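Long-range contacts in flagellar brake protein YcgR (Klebsiella pneumoniae, PDB 5KEC), which binds the second messenger c-di-GMP and probably activates transcription of the type 3 fimbriae genes, linking the signal to biofilm formation: residues 179-185 / 206-212; 129-133 / 155-159. One frame throughout, in Å; residues are numbered along the deposited sequence.

Interaction 1 of 2, residues 179-185 / 206-212; sequences TIDLVVK and SCQFKFR
Residues 179-185 and 206-212 pair as antiparallel arms of a beta hairpin in a curled sheet consistent with a PilZ beta barrel, with segment axes 4.5 Å apart at closest and directions 145° apart. The register pairs Val184 with Cys207 and Leu182 with Phe209 on one face of the extended strands, Val183 with Gln208 and Asp181 with Lys210 on the other. Ser206 O accepts from Lys185 N at 2.8 Å. Cys207 forms a non-hydrogen-bonded pair with Val184, CA to CA 4.6 Å, its CB 4.1 Å from Leu182 CB. Gln208 closes a two-bond ring with Val183: Gln208 N to Val183 O 2.9 Å, Val183 N to Gln208 O 3.0 Å. Phe209, chi1 m, meets Leu182 CD2 with its ring edge, CD2 to CD2 3.5 Å. Lys210 N donates to Asp181 O at 2.8 Å. Phe211 points away, yet Ile180, extended in tt, lays CD1 over its ring face, 3.8 Å from the centroid, a CH-pi contact. At Arg212 a water bridges its N and Thr179 O, 3.0 Å each, and NH2 makes a long 3.5 Å salt bridge to Asp181 OD1; Asn167 hydrogen-bonds both groups. Ser206 and Cys207 belong to a c-di-GMP site, empty here. Strand 164-171 pairs with the other edge of 179-185, strand 146-151 pairs with the other edge of 199-210, Leu149 touching Leu182 and Cys207, Cys147 touching Phe209, and helix 214-234 meets Phe211.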
loop_
_atom_site.group_PDB
_atom_site.type_symbol
_atom_site.label_atom_id
_atom_site.label_comp_id
_atom_site.label_asym_id
_atom_site.label_seq_id
_atom_site.Cartn_x
_atom_site.Cartn_y
_atom_site.Cartn_z
ATOM N N THR B 179 1.950 11.910 -15.600
ATOM C CA THR B 179 3.371 11.635 -15.444
ATOM C C THR B 179 3.663 11.380 -13.976
ATOM O O THR B 179 3.272 12.160 -13.114
ATOM C CB THR B 179 4.235 12.806 -15.964
ATOM O OG1 THR B 179 3.995 12.979 -17.364
ATOM C CG2 THR B 179 5.719 12.524 -15.755
ATOM N N ILE B 180 4.340 10.279 -13.687
ATOM C CA ILE B 180 4.529 9.876 -12.305
ATOM C C ILE B 180 5.817 9.089 -12.162
ATOM O O ILE B 180 6.396 8.650 -13.154
ATOM C CB ILE B 180 3.350 9.000 -11.839
ATOM C CG1 ILE B 180 3.311 8.905 -10.313
ATOM C CG2 ILE B 180 3.413 7.611 -12.507
ATOM C CD1 ILE B 180 2.099 8.178 -9.791
ATOM N N ASP B 181 6.270 8.916 -10.924
ATOM C CA ASP B 181 7.415 8.058 -10.651
ATOM C C ASP B 181 6.939 6.729 -10.074
ATOM O O ASP B 181 6.057 6.692 -9.210
ATOM C CB ASP B 181 8.383 8.746 -9.696
ATOM C CG ASP B 181 8.878 10.064 -10.239
ATOM O OD1 ASP B 181 9.237 10.110 -11.435
ATOM O OD2 ASP B 181 8.882 11.059 -9.484
ATOM N N LEU B 182 7.504 5.639 -10.572
ATOM C CA LEU B 182 7.107 4.320 -10.105
ATOM C C LEU B 182 8.253 3.640 -9.370
ATOM O O LEU B 182 9.406 3.721 -9.786
ATOM C CB LEU B 182 6.654 3.445 -11.273
ATOM C CG LEU B 182 5.534 3.992 -12.157
ATOM C CD1 LEU B 182 5.376 3.121 -13.396
ATOM C CD2 LEU B 182 4.231 4.092 -11.382
ATOM N N VAL B 183 7.923 2.964 -8.279
ATOM C CA VAL B 183 8.895 2.155 -7.561
ATOM C C VAL B 183 8.569 0.691 -7.806
ATOM O O VAL B 183 7.503 0.212 -7.425
ATOM C CB VAL B 183 8.859 2.438 -6.051
ATOM C CG1 VAL B 183 9.782 1.482 -5.304
ATOM C CG2 VAL B 183 9.237 3.895 -5.771
ATOM N N VAL B 184 9.479 -0.010 -8.469
ATOM C CA VAL B 184 9.294 -1.419 -8.768
ATOM C C VAL B 184 9.315 -2.223 -7.472
ATOM O O VAL B 184 10.242 -2.099 -6.677
ATOM C CB VAL B 184 10.392 -1.922 -9.724
ATOM C CG1 VAL B 184 10.252 -3.427 -9.967
ATOM C CG2 VAL B 184 10.334 -1.152 -11.035
ATOM N N LYS B 185 8.283 -3.031 -7.254
ATOM C CA LYS B 185 8.168 -3.806 -6.019
ATOM C C LYS B 185 8.352 -5.300 -6.238
ATOM O O LYS B 185 8.962 -5.982 -5.416
ATOM C CB LYS B 185 6.817 -3.562 -5.341
ATOM C CG LYS B 185 6.723 -2.236 -4.612
ATOM C CD LYS B 185 7.827 -2.136 -3.584
ATOM C CE LYS B 185 7.868 -0.774 -2.924
ATOM N NZ LYS B 185 9.014 -0.687 -1.971
ATOM N N SER B 206 4.932 -5.250 -10.544
ATOM C CA SER B 206 4.064 -4.571 -9.599
ATOM C C SER B 206 4.777 -3.336 -9.109
ATOM O O SER B 206 5.935 -3.400 -8.696
ATOM C CB SER B 206 3.703 -5.485 -8.425
ATOM O OG SER B 206 2.893 -6.558 -8.870
ATOM N N CYS B 207 4.087 -2.206 -9.169
ATOM C CA CYS B 207 4.716 -0.932 -8.858
ATOM C C CYS B 207 3.944 -0.151 -7.814
ATOM O O CYS B 207 2.740 -0.333 -7.639
ATOM C CB CYS B 207 4.864 -0.100 -10.131
ATOM S SG CYS B 207 6.016 -0.828 -11.329
ATOM N N GLN B 208 4.658 0.715 -7.113
ATOM C CA GLN B 208 4.042 1.617 -6.166
ATOM C C GLN B 208 4.105 3.010 -6.776
ATOM O O GLN B 208 5.147 3.421 -7.281
ATOM C CB GLN B 208 4.798 1.572 -4.841
ATOM C CG GLN B 208 4.106 2.273 -3.693
ATOM C CD GLN B 208 4.944 2.264 -2.432
ATOM O OE1 GLN B 208 5.642 3.234 -2.132
ATOM N NE2 GLN B 208 4.884 1.162 -1.688
ATOM N N PHE B 209 2.979 3.717 -6.757
ATOM C CA PHE B 209 2.927 5.090 -7.249
ATOM C C PHE B 209 3.693 6.031 -6.327
ATOM O O PHE B 209 3.516 5.997 -5.110
ATOM C CB PHE B 209 1.476 5.572 -7.333
ATOM C CG PHE B 209 0.674 4.922 -8.418
ATOM C CD1 PHE B 209 -0.666 4.631 -8.222
ATOM C CD2 PHE B 209 1.249 4.621 -9.641
ATOM C CE1 PHE B 209 -1.415 4.042 -9.222
ATOM C CE2 PHE B 209 0.506 4.030 -10.644
ATOM C CZ PHE B 209 -0.826 3.741 -10.436
ATOM N N LYS B 210 4.548 6.869 -6.910
ATOM C CA LYS B 210 5.081 8.027 -6.195
ATOM C C LYS B 210 4.501 9.284 -6.837
ATOM O O LYS B 210 5.099 9.853 -7.753
ATOM C CB LYS B 210 6.613 8.067 -6.240
ATOM C CG LYS B 210 7.308 7.012 -5.398
ATOM C CD LYS B 210 6.961 7.142 -3.918
ATOM C CE LYS B 210 7.548 5.988 -3.106
ATOM N NZ LYS B 210 7.231 6.082 -1.652
ATOM N N PHE B 211 3.332 9.707 -6.364
ATOM C CA PHE B 211 2.629 10.832 -6.975
ATOM C C PHE B 211 3.381 12.155 -6.847
ATOM O O PHE B 211 4.090 12.391 -5.868
ATOM C CB PHE B 211 1.227 10.981 -6.387
ATOM C CG PHE B 211 0.283 9.884 -6.784
ATOM C CD1 PHE B 211 -0.343 9.907 -8.021
ATOM C CD2 PHE B 211 0.015 8.834 -5.918
ATOM C CE1 PHE B 211 -1.218 8.900 -8.390
ATOM C CE2 PHE B 211 -0.855 7.822 -6.277
ATOM C CZ PHE B 211 -1.473 7.853 -7.516
ATOM N N ARG B 212 3.207 13.019 -7.843
ATOM C CA ARG B 212 3.843 14.329 -7.843
ATOM C C ARG B 212 2.934 15.387 -7.230
ATOM O O ARG B 212 3.409 16.379 -6.687
ATOM C CB ARG B 212 4.255 14.728 -9.261
ATOM C CG ARG B 212 5.284 13.806 -9.876
ATOM C CD ARG B 212 5.760 14.326 -11.216
ATOM N NE ARG B 212 6.908 13.567 -11.702
ATOM C CZ ARG B 212 7.566 13.842 -12.822
ATOM N NH1 ARG B 212 7.193 14.864 -13.582
ATOM N NH2 ARG B 212 8.598 13.092 -13.179
HETATM O O HOH W 1 1.914 12.082 -10.419
#

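Interaction 2 of 2, residues 129-133 / 155-159; sequences HKNGE and NLKFL
A type I beta turn from His129 to Gly132, closed by Gly132 N to His129 O at 2.9 Å and flanked by His129 N to Glu133 O at 2.7 Å, meets a short 3-10 turn beginning at Leu156. Asn131, chi1 p, adds an Asx turn, its OD1 taking Glu133 N at 3.0 Å; Gly132 has phi 88° and psi -4°, where a CB would jam against the preceding carbonyl. His129 and Phe158, both chi1 m, each direct CA-to-CB toward the other segment: their rings lie 11° from parallel but slid apart, centroids 4.7 Å, His129 CB sits over the Phe158 face, 3.8 Å from its centroid, and Phe158 CB lies 3.4 Å from His129 ND1. The turn links strands 124-128 and 134-142 as a hairpin; the 3-10 segment lies in the loop from 146-151 to 164-171. Asn155 ND2 gives Glu133 OE2 a weak 2.8 Å hydrogen bond, and one water joins Asn131 ND2, Asn155 ND2 and, weakly, Glu133 OE1. Another water links His129 NE2 with Asn155 N, 3.1 Å each.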
loop_
_atom_site.group_PDB
_atom_site.type_symbol
_atom_site.label_atom_id
_atom_site.label_comp_id
_atom_site.label_asym_id
_atom_site.label_seq_id
_atom_site.Cartn_x
_atom_site.Cartn_y
_atom_site.Cartn_z
ATOM N N HIS B 129 13.930 4.247 -20.052
ATOM C CA HIS B 129 14.804 3.815 -18.974
ATOM C C HIS B 129 15.962 4.804 -18.841
ATOM O O HIS B 129 16.062 5.767 -19.608
ATOM C CB HIS B 129 15.309 2.393 -19.225
ATOM C CG HIS B 129 14.254 1.337 -19.046
ATOM N ND1 HIS B 129 13.558 1.177 -17.870
ATOM C CD2 HIS B 129 13.781 0.395 -19.895
ATOM C CE1 HIS B 129 12.697 0.180 -18.000
ATOM N NE2 HIS B 129 12.813 -0.311 -19.220
ATOM N N LYS B 130 16.821 4.570 -17.857
ATOM C CA LYS B 130 17.928 5.470 -17.564
ATOM C C LYS B 130 18.863 5.647 -18.759
ATOM O O LYS B 130 19.465 6.708 -18.926
ATOM C CB LYS B 130 18.720 4.965 -16.355
ATOM C CG LYS B 130 17.895 4.791 -15.088
ATOM C CD LYS B 130 18.787 4.447 -13.900
ATOM C CE LYS B 130 18.041 4.588 -12.579
ATOM N NZ LYS B 130 18.951 4.495 -11.397
ATOM N N ASN B 131 18.990 4.608 -19.579
ATOM C CA ASN B 131 19.874 4.661 -20.737
ATOM C C ASN B 131 19.184 5.204 -21.987
ATOM O O ASN B 131 19.730 5.127 -23.089
ATOM C CB ASN B 131 20.436 3.275 -21.037
ATOM C CG ASN B 131 19.354 2.290 -21.423
ATOM O OD1 ASN B 131 18.171 2.639 -21.451
ATOM N ND2 ASN B 131 19.746 1.057 -21.730
ATOM N N GLY B 132 17.977 5.732 -21.824
ATOM C CA GLY B 132 17.270 6.338 -22.938
ATOM C C GLY B 132 16.419 5.376 -23.747
ATOM O O GLY B 132 15.707 5.787 -24.665
ATOM N N GLU B 133 16.482 4.091 -23.410
ATOM C CA GLU B 133 15.688 3.094 -24.123
ATOM C C GLU B 133 14.202 3.245 -23.805
ATOM O O GLU B 133 13.825 3.398 -22.648
ATOM C CB GLU B 133 16.159 1.684 -23.777
ATOM C CG GLU B 133 15.351 0.589 -24.440
ATOM C CD GLU B 133 16.012 -0.765 -24.317
ATOM O OE1 GLU B 133 17.156 -0.913 -24.795
ATOM O OE2 GLU B 133 15.394 -1.680 -23.734
ATOM N N ASN B 155 12.972 -4.971 -19.860
ATOM C CA ASN B 155 14.390 -4.705 -19.686
ATOM C C ASN B 155 14.704 -4.949 -18.214
ATOM O O ASN B 155 14.655 -4.029 -17.392
ATOM C CB ASN B 155 14.715 -3.263 -20.071
ATOM C CG ASN B 155 16.189 -3.058 -20.379
ATOM O OD1 ASN B 155 17.048 -3.788 -19.879
ATOM N ND2 ASN B 155 16.487 -2.066 -21.212
ATOM N N LEU B 156 15.015 -6.198 -17.882
ATOM C CA LEU B 156 15.036 -6.623 -16.487
ATOM C C LEU B 156 15.988 -5.858 -15.572
ATOM O O LEU B 156 15.700 -5.673 -14.387
ATOM C CB LEU B 156 15.285 -8.131 -16.394
ATOM C CG LEU B 156 14.093 -8.976 -16.842
ATOM C CD1 LEU B 156 14.442 -10.461 -16.836
ATOM C CD2 LEU B 156 12.896 -8.701 -15.951
ATOM N N LYS B 157 17.118 -5.410 -16.106
ATOM C CA LYS B 157 18.103 -4.749 -15.262
ATOM C C LYS B 157 17.598 -3.416 -14.702
ATOM O O LYS B 157 18.152 -2.894 -13.738
ATOM C CB LYS B 157 19.422 -4.564 -16.006
ATOM C CG LYS B 157 19.372 -3.587 -17.157
ATOM C CD LYS B 157 20.727 -3.519 -17.831
ATOM C CE LYS B 157 20.744 -2.503 -18.958
ATOM N NZ LYS B 157 22.116 -2.366 -19.529
ATOM N N PHE B 158 16.539 -2.873 -15.293
ATOM C CA PHE B 158 15.967 -1.620 -14.799
ATOM C C PHE B 158 14.753 -1.860 -13.918
ATOM O O PHE B 158 14.086 -0.916 -13.488
ATOM C CB PHE B 158 15.595 -0.709 -15.960
ATOM C CG PHE B 158 16.777 -0.212 -16.727
ATOM C CD1 PHE B 158 17.039 -0.677 -18.003
ATOM C CD2 PHE B 158 17.645 0.702 -16.158
ATOM C CE1 PHE B 158 18.142 -0.222 -18.705
ATOM C CE2 PHE B 158 18.744 1.154 -16.855
ATOM C CZ PHE B 158 18.992 0.692 -18.129
ATOM N N LEU B 159 14.479 -3.134 -13.652
ATOM C CA LEU B 159 13.275 -3.527 -12.943
ATOM C C LEU B 159 13.587 -4.326 -11.684
ATOM O O LEU B 159 12.801 -5.176 -11.270
ATOM C CB LEU B 159 12.377 -4.347 -13.869
ATOM C CG LEU B 159 12.022 -3.667 -15.190
ATOM C CD1 LEU B 159 11.218 -4.594 -16.087
ATOM C CD2 LEU B 159 11.260 -2.376 -14.929
HETATM O O HOH W 2 10.907 -2.644 -19.767
HETATM O O HOH W 3 18.622 -1.143 -22.814
#

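In the fold
From the N terminus, the chain first builds an antiparallel sheet in the part matching the MrkH/YcgR-like family, then enters a second, whose strands make interaction 1 and whose connecting loops make interaction 2. Interaction 2 comes first: the tip of the 124-128/134-142 hairpin is met 22 residues later by the loop after strand 146-151. That loop is closed before strand 177-193 begins, so interaction 1, the 177-193/199-210 hairpin, follows in series; the two neither nest nor cross. Their centres lie about 15 Å apart, yet they touch, Val184 CG1 packing 3.4 Å from Leu159 O. Interaction 2 joins two loops, centred about 25 Å from the chain's centre; interaction 1 lies about 11 Å from it, leading into helix 214-234.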